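Local coordinates for protein luciferase-like enzymeAMP-CoA-ligase (Zophobas atratus, PDB 4W8O) that probably activates carboxylic acids with ATP as acyl-adenylates and passes them to coenzyme A, as AMP-CoA ligases related to beetle luciferases do, at residues F11-D16 with S353-L358; A180-S185 with G387-D392; L203-T208 with S381-T386; D343-S348 with Y410-G415. All coordinates share one frame; numbering follows the deposited sequence.

Interaction 1. Residues F11-D16 with S353-L358; sequences FHPNFD and SPRTLL
R355 crosses F11 at about a right angle and sets its CD atom over the centre of the phenyl ring, 3.4 Å from the F11 centroid and 9° off the ring normal. This is a CH-pi contact: the methylene next to the guanidinium carries slightly positive hydrogens, which suit the electron-rich face. The charged carbon CZ of R355 stands farther out, 5.5 Å from the F11 centroid, so any cation-pi attraction is weak, and the guanidinium is tilted 64° from the ring plane rather than stacked on it. The F11 ring lies under the arginine because its CG sits between the backbone N and the carbonyl carbon (chi1 66°). Separately, F11 O lies 3.3 Å from R355 CD. P354 comes to the same ring at its edge, in plane, with CB 3.6 Å from F11 CD2. P354 and R355 are the middle residues of a type II beta turn, S353 to T356, that leads into strand 357-362 of the five-stranded antiparallel sheet; proline suits the first of these places, and R355 takes the positive phi of the second. P13 meets R355 at the guanidinium, its CG over one face and 3.8 Å from R355 NE, while R355 NH1 forms a salt bridge with E10. Putting a serine in place of F11 removes the ring and would probably leave the R355 methylenes without their platform and the arginine freer to swing. Beyond R355, the F11 ring stacks with Y211 and touches Q204 and T208 of helix 199-211.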
# COMPACT_ATOMS: atom_id res chain seq x y z
N PHE A 11 -16.21 -7.66 -11.19
CA PHE A 11 -15.32 -7.29 -12.29
C PHE A 11 -14.64 -8.56 -12.77
O PHE A 11 -14.70 -9.58 -12.10
CB PHE A 11 -14.31 -6.19 -11.90
CG PHE A 11 -13.29 -6.59 -10.85
CD1 PHE A 11 -12.13 -7.26 -11.20
CD2 PHE A 11 -13.47 -6.23 -9.51
CE1 PHE A 11 -11.19 -7.60 -10.23
CE2 PHE A 11 -12.54 -6.57 -8.54
CZ PHE A 11 -11.39 -7.25 -8.90
N HIS A 12 -14.03 -8.49 -13.95
CA HIS A 12 -13.32 -9.62 -14.51
C HIS A 12 -11.83 -9.42 -14.25
O HIS A 12 -11.22 -8.51 -14.82
CB HIS A 12 -13.59 -9.71 -16.01
CG HIS A 12 -12.74 -10.74 -16.70
ND1 HIS A 12 -13.07 -12.07 -16.73
CD2 HIS A 12 -11.56 -10.62 -17.35
CE1 HIS A 12 -12.13 -12.74 -17.38
NE2 HIS A 12 -11.20 -11.88 -17.77
N PRO A 13 -11.22 -10.24 -13.36
CA PRO A 13 -9.81 -9.99 -13.07
C PRO A 13 -8.89 -10.24 -14.26
O PRO A 13 -9.03 -11.26 -14.93
CB PRO A 13 -9.50 -10.98 -11.93
CG PRO A 13 -10.83 -11.25 -11.29
CD PRO A 13 -11.79 -11.26 -12.46
N ASN A 14 -8.00 -9.30 -14.54
CA ASN A 14 -7.01 -9.45 -15.61
C ASN A 14 -5.61 -9.77 -15.12
O ASN A 14 -4.74 -10.13 -15.91
CB ASN A 14 -6.97 -8.19 -16.47
CG ASN A 14 -8.20 -8.03 -17.33
OD1 ASN A 14 -8.63 -8.97 -18.00
ND2 ASN A 14 -8.79 -6.83 -17.33
N PHE A 15 -5.37 -9.66 -13.82
CA PHE A 15 -4.03 -9.89 -13.27
C PHE A 15 -4.04 -11.00 -12.21
O PHE A 15 -3.46 -10.85 -11.12
CB PHE A 15 -3.48 -8.59 -12.71
CG PHE A 15 -3.46 -7.47 -13.71
CD1 PHE A 15 -2.60 -7.50 -14.79
CD2 PHE A 15 -4.31 -6.38 -13.58
CE1 PHE A 15 -2.57 -6.48 -15.72
CE2 PHE A 15 -4.29 -5.35 -14.50
CZ PHE A 15 -3.42 -5.40 -15.58
N ASP A 16 -4.69 -12.11 -12.54
CA ASP A 16 -4.85 -13.23 -11.61
C ASP A 16 -4.08 -14.49 -12.01
O ASP A 16 -4.19 -15.51 -11.35
CB ASP A 16 -6.33 -13.56 -11.41
CG ASP A 16 -7.03 -13.98 -12.71
OD1 ASP A 16 -6.56 -13.61 -13.81
OD2 ASP A 16 -8.07 -14.66 -12.61
N SER A 353 -16.26 -2.74 -1.29
CA SER A 353 -15.47 -2.67 -2.52
C SER A 353 -15.83 -3.82 -3.49
O SER A 353 -16.42 -4.82 -3.08
CB SER A 353 -13.97 -2.68 -2.19
OG SER A 353 -13.68 -3.67 -1.22
N PRO A 354 -15.47 -3.67 -4.78
CA PRO A 354 -15.83 -4.71 -5.76
C PRO A 354 -15.30 -6.08 -5.39
O PRO A 354 -14.23 -6.19 -4.78
CB PRO A 354 -15.19 -4.22 -7.07
CG PRO A 354 -14.96 -2.76 -6.88
CD PRO A 354 -14.76 -2.54 -5.41
N ARG A 355 -16.07 -7.11 -5.72
CA ARG A 355 -15.69 -8.51 -5.52
C ARG A 355 -15.32 -8.83 -4.07
O ARG A 355 -14.50 -9.71 -3.81
CB ARG A 355 -14.57 -8.90 -6.49
CG ARG A 355 -15.09 -9.24 -7.88
CD ARG A 355 -13.99 -9.67 -8.83
NE ARG A 355 -13.32 -10.88 -8.39
CZ ARG A 355 -13.67 -12.12 -8.72
NH1 ARG A 355 -14.71 -12.37 -9.50
NH2 ARG A 355 -12.95 -13.13 -8.24
N THR A 356 -15.94 -8.11 -3.13
CA THR A 356 -15.71 -8.28 -1.71
C THR A 356 -17.03 -8.60 -1.01
O THR A 356 -18.08 -8.04 -1.36
CB THR A 356 -15.12 -6.99 -1.10
OG1 THR A 356 -13.86 -6.71 -1.73
CG2 THR A 356 -14.92 -7.12 0.40
N LEU A 357 -16.98 -9.50 -0.02
CA LEU A 357 -18.12 -9.76 0.86
C LEU A 357 -17.86 -9.16 2.25
O LEU A 357 -16.75 -9.27 2.77
CB LEU A 357 -18.37 -11.26 1.00
CG LEU A 357 -18.59 -12.07 -0.28
CD1 LEU A 357 -18.61 -13.55 0.07
CD2 LEU A 357 -19.86 -11.66 -0.99
N LEU A 358 -18.88 -8.54 2.84
CA LEU A 358 -18.77 -7.98 4.19
C LEU A 358 -20.01 -8.34 5.02
O LEU A 358 -21.14 -8.14 4.57
CB LEU A 358 -18.59 -6.46 4.14
CG LEU A 358 -18.28 -5.78 5.48
CD1 LEU A 358 -17.41 -4.57 5.25
CD2 LEU A 358 -19.54 -5.38 6.25

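Interaction 2. Residues A180-S185 with G387-D392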
# COMPACT_ATOMS: atom_id res chain seq x y z
N ALA A 180 4.48 -13.11 -2.33
CA ALA A 180 5.12 -12.06 -3.11
C ALA A 180 5.52 -10.86 -2.26
O ALA A 180 6.62 -10.33 -2.40
CB ALA A 180 4.20 -11.61 -4.23
N VAL A 181 4.62 -10.44 -1.36
CA VAL A 181 4.80 -9.25 -0.53
C VAL A 181 4.37 -9.58 0.91
O VAL A 181 3.39 -10.31 1.11
CB VAL A 181 3.91 -8.08 -1.03
CG1 VAL A 181 4.17 -6.82 -0.23
CG2 VAL A 181 4.13 -7.80 -2.51
N MET A 182 5.08 -9.01 1.89
CA MET A 182 4.72 -9.16 3.30
C MET A 182 4.49 -7.81 3.99
O MET A 182 5.07 -6.80 3.60
CB MET A 182 5.78 -9.96 4.07
CG MET A 182 5.86 -11.43 3.66
SD MET A 182 6.98 -12.45 4.63
CE MET A 182 8.55 -11.78 4.14
N PHE A 183 3.59 -7.81 4.98
CA PHE A 183 3.36 -6.67 5.87
C PHE A 183 3.34 -7.22 7.30
O PHE A 183 3.53 -8.42 7.52
CB PHE A 183 2.05 -5.95 5.53
CG PHE A 183 2.02 -5.36 4.15
CD1 PHE A 183 2.57 -4.11 3.91
CD2 PHE A 183 1.46 -6.06 3.09
CE1 PHE A 183 2.57 -3.56 2.63
CE2 PHE A 183 1.46 -5.52 1.81
CZ PHE A 183 2.01 -4.27 1.58
N PHE A 184 3.14 -6.34 8.27
CA PHE A 184 3.19 -6.75 9.67
C PHE A 184 1.89 -6.45 10.39
O PHE A 184 1.35 -5.35 10.27
CB PHE A 184 4.36 -6.07 10.35
CG PHE A 184 5.68 -6.45 9.77
CD1 PHE A 184 6.22 -7.70 10.03
CD2 PHE A 184 6.38 -5.59 8.94
CE1 PHE A 184 7.44 -8.07 9.49
CE2 PHE A 184 7.59 -5.95 8.40
CZ PHE A 184 8.13 -7.19 8.68
N SER A 185 1.40 -7.44 11.13
CA SER A 185 0.14 -7.35 11.84
C SER A 185 0.25 -6.35 12.97
O SER A 185 1.35 -6.02 13.41
CB SER A 185 -0.27 -8.71 12.39
OG SER A 185 0.57 -9.13 13.46
N GLY A 387 -1.83 -16.14 4.95
CA GLY A 387 -1.46 -16.62 6.29
C GLY A 387 -0.28 -15.83 6.83
O GLY A 387 0.07 -14.79 6.27
N TYR A 388 0.31 -16.31 7.93
CA TYR A 388 1.52 -15.69 8.47
C TYR A 388 2.75 -16.48 8.00
O TYR A 388 2.66 -17.67 7.72
CB TYR A 388 1.48 -15.62 10.01
CG TYR A 388 0.45 -14.66 10.61
CD1 TYR A 388 0.07 -13.48 9.96
CD2 TYR A 388 -0.09 -14.91 11.87
CE1 TYR A 388 -0.85 -12.61 10.53
CE2 TYR A 388 -1.01 -14.03 12.45
CZ TYR A 388 -1.39 -12.88 11.77
OH TYR A 388 -2.30 -12.02 12.34
N TYR A 389 3.90 -15.80 7.93
CA TYR A 389 5.12 -16.39 7.38
C TYR A 389 5.59 -17.60 8.19
O TYR A 389 5.85 -18.66 7.63
CB TYR A 389 6.22 -15.33 7.33
CG TYR A 389 7.47 -15.73 6.57
CD1 TYR A 389 7.39 -16.22 5.26
CD2 TYR A 389 8.72 -15.60 7.15
CE1 TYR A 389 8.54 -16.56 4.56
CE2 TYR A 389 9.87 -15.95 6.46
CZ TYR A 389 9.78 -16.43 5.16
OH TYR A 389 10.92 -16.77 4.49
N ARG A 390 5.71 -17.44 9.50
CA ARG A 390 6.06 -18.57 10.36
C ARG A 390 5.11 -18.82 11.53
O ARG A 390 5.24 -19.83 12.22
CB ARG A 390 7.51 -18.44 10.84
CG ARG A 390 8.50 -18.69 9.72
CD ARG A 390 9.92 -18.88 10.21
NE ARG A 390 10.71 -17.65 10.11
CZ ARG A 390 11.61 -17.38 9.17
NH1 ARG A 390 11.87 -18.23 8.18
NH2 ARG A 390 12.27 -16.23 9.22
N ASN A 391 4.15 -17.94 11.74
CA ASN A 391 3.21 -18.09 12.82
C ASN A 391 1.86 -18.63 12.31
O ASN A 391 1.76 -19.08 11.16
CB ASN A 391 3.13 -16.77 13.60
CG ASN A 391 4.30 -16.60 14.56
OD1 ASN A 391 4.53 -17.45 15.41
ND2 ASN A 391 5.06 -15.53 14.40
N ASP A 392 0.82 -18.60 13.15
CA ASP A 392 -0.42 -19.31 12.89
C ASP A 392 -1.62 -18.36 12.88
O ASP A 392 -2.11 -17.96 13.93
CB ASP A 392 -0.62 -20.39 13.97
CG ASP A 392 -1.85 -21.25 13.74
OD1 ASP A 392 -2.68 -20.91 12.88
OD2 ASP A 392 -1.98 -22.27 14.43
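M182 and Y389 are the closest backbone pair here, yet their CA atoms are 8.3 Å apart, because strand 194-198 runs between strands 179-184 and 387-388 in the eight-stranded mixed sheet. The contact is therefore made by side chains alone, reaching past the middle strand, and both M182 and Y389 also touch C196 on it. M182 and Y389 form a Met-aromatic contact: SD lies over one face of the phenol ring, 4.2 Å from the Y389 centroid and 27° off its normal. It is displaced toward the root of the ring, with SD 3.8 Å from Y389 CD1 and 4.0 Å from Y389 CB. The thioether chain leaves with CG anti to the carbonyl carbon and bends only at its last torsion. Methionine suits this place, since a flexible, polarisable sulfur can settle on an aromatic face, and V116 of helix 106-116 packs against the same side chain. In Y389, chi1 (-170°) swings the ring toward the strand, and the turn about CB-CG (chi2 53°) lays its face to the sulfur. Just past the C-terminal end of strand 179-184, S185 begins the loop to strand 194-198, rich in serine, threonine and glycine, which in ANL adenylating enzymes binds ATP phosphates and probably does so here. The hydroxyl of S185 is engaged with K193 N inside this loop. Toward Y388 the serine offers its methylene instead, with S185 CB 3.9 Å from Y388 OH.

Interaction 3. Residues L203-T208 with S381-T386; sequences LQIVET and SDAMMT
Q204 lies alongside D382, the two side chains pointing the same way, with Q204 CG 4.1 Å from D382 CB and Q204 CB 3.9 Å from A383 CA. The amide and carboxylate planes are turned 74° apart, and each goes to its own partner. Q204 bends at chi2 (-47°), which carries its amide forward along the helix, one turn on, to E207, where NE2 donates to OE1 over 2.9 Å. The bond reaches the anti side of the E207 carboxylate, somewhat out of its plane, and E207 also accepts from the backbone of N14 and F15. A leucine in place of Q204 takes away the NE2 donor and would probably leave the E207 carboxylate with fewer bonds and freer to turn. D382 OD2 forms a salt bridge with R355 NH2. A383 comes next to the helix, its CA and that of Q204 4.8 Å apart, and its CB packs 3.8 Å from I205 CG1; so close an approach suits a small alanine. The turn that delivers A383 is type I, from S381 to M384, and S381 OG accepts from A383 N at 3.0 Å, an ST turn. On the helix, T208 OG1 binds Q204 O at 2.8 Å, from the face opposite to T208 N. This arrangement seats helix 199-211 on the turn after strand 367-380. The side chain of I205 is about 5 Å from a bound polyether, probably from the crystallisation liquor, whose pocket is consistent with the substrate site of ANL adenylating enzymes.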
# COMPACT_ATOMS: atom_id res chain seq x y z
N LEU A 203 -2.02 -8.81 -6.08
CA LEU A 203 -2.52 -8.27 -7.33
C LEU A 203 -4.03 -7.99 -7.28
O LEU A 203 -4.51 -7.09 -7.97
CB LEU A 203 -2.17 -9.20 -8.50
CG LEU A 203 -0.70 -9.07 -8.93
CD1 LEU A 203 -0.35 -10.12 -9.97
CD2 LEU A 203 -0.40 -7.67 -9.46
N GLN A 204 -4.77 -8.74 -6.46
CA GLN A 204 -6.19 -8.43 -6.26
C GLN A 204 -6.42 -7.22 -5.36
O GLN A 204 -7.40 -6.50 -5.54
CB GLN A 204 -6.98 -9.64 -5.78
CG GLN A 204 -7.23 -10.68 -6.87
CD GLN A 204 -7.74 -10.06 -8.18
OE1 GLN A 204 -8.85 -9.54 -8.24
NE2 GLN A 204 -6.91 -10.10 -9.23
N ILE A 205 -5.53 -6.98 -4.40
CA ILE A 205 -5.59 -5.73 -3.66
C ILE A 205 -5.49 -4.57 -4.66
O ILE A 205 -6.26 -3.60 -4.59
CB ILE A 205 -4.47 -5.59 -2.61
CG1 ILE A 205 -4.70 -6.59 -1.47
CG2 ILE A 205 -4.42 -4.16 -2.07
CD1 ILE A 205 -3.55 -6.72 -0.50
N VAL A 206 -4.54 -4.69 -5.58
CA VAL A 206 -4.28 -3.67 -6.58
C VAL A 206 -5.44 -3.55 -7.57
O VAL A 206 -5.91 -2.45 -7.86
CB VAL A 206 -2.97 -3.96 -7.35
CG1 VAL A 206 -2.81 -3.01 -8.52
CG2 VAL A 206 -1.77 -3.86 -6.41
N GLU A 207 -5.91 -4.69 -8.08
CA GLU A 207 -6.95 -4.68 -9.09
C GLU A 207 -8.30 -4.24 -8.51
O GLU A 207 -9.04 -3.49 -9.16
CB GLU A 207 -7.06 -6.04 -9.78
CG GLU A 207 -7.42 -5.91 -11.24
CD GLU A 207 -7.43 -7.22 -12.00
OE1 GLU A 207 -6.91 -8.25 -11.50
OE2 GLU A 207 -7.95 -7.21 -13.13
N THR A 208 -8.61 -4.68 -7.29
CA THR A 208 -9.83 -4.26 -6.61
C THR A 208 -9.85 -2.75 -6.39
O THR A 208 -10.87 -2.10 -6.60
CB THR A 208 -10.00 -4.99 -5.26
OG1 THR A 208 -10.19 -6.40 -5.50
CG2 THR A 208 -11.19 -4.45 -4.45
N SER A 381 -12.62 -12.10 0.44
CA SER A 381 -12.32 -11.82 -0.96
C SER A 381 -11.03 -12.50 -1.37
O SER A 381 -10.29 -13.03 -0.53
CB SER A 381 -12.17 -10.31 -1.20
OG SER A 381 -10.87 -9.85 -0.85
N ASP A 382 -10.74 -12.45 -2.67
CA ASP A 382 -9.53 -13.02 -3.22
C ASP A 382 -8.29 -12.17 -2.92
O ASP A 382 -7.19 -12.58 -3.26
CB ASP A 382 -9.65 -13.19 -4.74
CG ASP A 382 -10.62 -14.29 -5.13
OD1 ASP A 382 -11.09 -15.06 -4.26
OD2 ASP A 382 -10.88 -14.39 -6.35
N ALA A 383 -8.48 -11.01 -2.29
CA ALA A 383 -7.38 -10.12 -1.88
C ALA A 383 -6.87 -10.44 -0.48
O ALA A 383 -5.98 -9.77 0.03
CB ALA A 383 -7.83 -8.67 -1.93
N MET A 384 -7.44 -11.46 0.14
CA MET A 384 -7.11 -11.83 1.51
C MET A 384 -5.71 -12.43 1.60
O MET A 384 -5.28 -13.17 0.71
CB MET A 384 -8.12 -12.87 1.98
CG MET A 384 -8.59 -12.72 3.42
SD MET A 384 -10.28 -13.35 3.60
CE MET A 384 -10.15 -14.95 2.79
N MET A 385 -5.01 -12.11 2.68
CA MET A 385 -3.72 -12.74 3.01
C MET A 385 -3.84 -14.26 3.03
O MET A 385 -4.89 -14.80 3.40
CB MET A 385 -3.20 -12.26 4.36
CG MET A 385 -4.06 -12.64 5.56
SD MET A 385 -3.24 -12.28 7.13
CE MET A 385 -4.48 -12.92 8.27
N THR A 386 -2.75 -14.93 2.66
CA THR A 386 -2.69 -16.38 2.68
C THR A 386 -2.41 -16.94 4.07
O THR A 386 -2.72 -18.09 4.33
CB THR A 386 -1.63 -16.93 1.70
OG1 THR A 386 -0.36 -16.32 1.98
CG2 THR A 386 -2.02 -16.64 0.29

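Interaction 4. Residues D343-S348 with Y410-G415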
# COMPACT_ATOMS: atom_id res chain seq x y z
N ASP A 343 -22.31 13.31 -0.93
CA ASP A 343 -22.72 14.61 -0.37
C ASP A 343 -23.85 14.49 0.67
O ASP A 343 -24.51 15.48 0.97
CB ASP A 343 -23.17 15.55 -1.49
CG ASP A 343 -22.35 15.40 -2.75
OD1 ASP A 343 -21.11 15.56 -2.67
OD2 ASP A 343 -22.93 15.11 -3.81
N THR A 344 -24.06 13.29 1.21
CA THR A 344 -25.22 13.02 2.07
C THR A 344 -24.86 12.21 3.31
O THR A 344 -25.13 12.64 4.43
CB THR A 344 -26.30 12.23 1.29
OG1 THR A 344 -26.64 12.93 0.09
CG2 THR A 344 -27.56 12.04 2.15
N LYS A 345 -24.25 11.04 3.10
CA LYS A 345 -24.12 10.03 4.15
C LYS A 345 -22.75 10.05 4.84
O LYS A 345 -21.98 9.09 4.78
CB LYS A 345 -24.41 8.65 3.54
CG LYS A 345 -25.15 7.70 4.47
CD LYS A 345 -26.18 6.86 3.73
CE LYS A 345 -27.56 7.04 4.33
NZ LYS A 345 -28.57 6.17 3.67
N VAL A 346 -22.45 11.16 5.52
CA VAL A 346 -21.26 11.27 6.36
C VAL A 346 -21.72 10.81 7.77
O VAL A 346 -22.90 10.95 8.07
CB VAL A 346 -20.71 12.72 6.39
CG1 VAL A 346 -19.33 12.78 7.02
CG2 VAL A 346 -20.68 13.30 4.97
N GLY A 347 -20.86 10.23 8.61
CA GLY A 347 -19.49 9.84 8.29
C GLY A 347 -19.38 8.33 8.25
O GLY A 347 -19.04 7.69 9.24
N SER A 348 -19.69 7.77 7.09
CA SER A 348 -19.56 6.34 6.85
C SER A 348 -18.21 6.07 6.18
O SER A 348 -17.54 7.01 5.76
CB SER A 348 -20.69 5.85 5.94
OG SER A 348 -20.50 6.29 4.61
N TYR A 410 -21.48 -1.43 12.01
CA TYR A 410 -22.80 -1.76 11.49
C TYR A 410 -22.94 -1.13 10.10
O TYR A 410 -22.10 -0.30 9.72
CB TYR A 410 -23.90 -1.20 12.42
CG TYR A 410 -23.93 0.31 12.47
CD1 TYR A 410 -23.17 1.00 13.40
CD2 TYR A 410 -24.69 1.04 11.56
CE1 TYR A 410 -23.18 2.39 13.45
CE2 TYR A 410 -24.71 2.43 11.60
CZ TYR A 410 -23.94 3.10 12.54
OH TYR A 410 -23.95 4.47 12.60
N TYR A 411 -23.99 -1.50 9.37
CA TYR A 411 -24.29 -0.89 8.06
C TYR A 411 -25.72 -0.34 7.98
O TYR A 411 -26.59 -0.69 8.78
CB TYR A 411 -24.05 -1.86 6.90
CG TYR A 411 -24.92 -3.10 6.93
CD1 TYR A 411 -24.56 -4.21 7.68
CD2 TYR A 411 -26.10 -3.16 6.20
CE1 TYR A 411 -25.34 -5.34 7.72
CE2 TYR A 411 -26.90 -4.29 6.22
CZ TYR A 411 -26.52 -5.38 6.99
OH TYR A 411 -27.29 -6.51 7.03
N ASP A 412 -25.94 0.52 6.99
CA ASP A 412 -27.23 1.16 6.70
C ASP A 412 -28.22 0.26 5.99
O ASP A 412 -27.87 -0.82 5.53
CB ASP A 412 -27.01 2.37 5.78
CG ASP A 412 -26.71 3.62 6.52
OD1 ASP A 412 -26.74 3.57 7.76
OD2 ASP A 412 -26.44 4.65 5.88
N ASP A 413 -29.45 0.75 5.86
CA ASP A 413 -30.43 0.19 4.92
C ASP A 413 -29.92 0.32 3.48
O ASP A 413 -30.20 -0.55 2.66
CB ASP A 413 -31.79 0.91 5.06
CG ASP A 413 -32.54 0.53 6.33
OD1 ASP A 413 -32.31 -0.57 6.87
OD2 ASP A 413 -33.37 1.34 6.78
N ASP A 414 -29.19 1.39 3.19
CA ASP A 414 -28.51 1.57 1.90
C ASP A 414 -27.12 0.92 1.80
O ASP A 414 -26.39 1.17 0.84
CB ASP A 414 -28.38 3.06 1.58
CG ASP A 414 -29.72 3.76 1.55
OD1 ASP A 414 -30.69 3.16 1.05
OD2 ASP A 414 -29.80 4.90 2.05
N GLY A 415 -26.75 0.10 2.78
CA GLY A 415 -25.48 -0.63 2.73
C GLY A 415 -24.22 0.17 3.01
O GLY A 415 -23.11 -0.34 2.80
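K345 reaches from the loop before strand 351-352 to D412 and D414, the first and third residues of the turn at the tip of the beta hairpin joining strands 403-411 and 417-422. This type I beta turn, from D412 to G415, is closed by G415 N on D412 O at 3.1 Å; G415 has the positive phi that a residue without a side chain takes easily. K345 and the two aspartates make a salt-bridge network at the surface, a natural use for one long flexible cation between two short acids. K345 and D412 approach from opposite directions, K345 NZ lying 3.4 Å from D412 OD2, and the outer methylenes CD and CE of K345 each lie 3.1 Å from D412 OD2. D414 is crossed at about a right angle. The modelled separation of K345 NZ and D414 OD2, 2.4 Å, is too short to be taken literally, so the exact place of the ammonium group is doubtful. The conformation of K345 agrees with that caution: chi1 (-143°) and chi2 (142°) are both away from the staggered values, chi3 likewise, and the chain is bent twice. D414 has CG anti to its carbonyl carbon, which puts its carboxylate on the lysine's side, though the place of OD2 is doubtful. Y418 of strand 417-422 touches both K345 and D412. Behind the lysine the loop folds on itself: S348 OG donates to K345 O over 3.2 Å, the C=O...OG angle being 169°.

In the fold
From the N terminus, residues 11-16 come first: interaction 1 joins them to 353-358 and closes a loop of more than three hundred residues, packing the loop after edge strand 6-7 against the turn that leads into strand 357-362 of the same sheet. Interaction 2 links 180-185 with 387-392 in the eight-stranded mixed sheet, and interaction 3, helix 199-211 to 381-386, falls wholly within its span. Interaction 4 closes a shorter loop, from 343-348 to the hairpin after strand 403-411. Interaction 1 crosses each of the others, and interaction 4 crosses 2 and 3. Interactions 1 and 3 touch through N14 with E207 and R355 with D382; interaction 4 touches none but shares the antiparallel sheet with interaction 1.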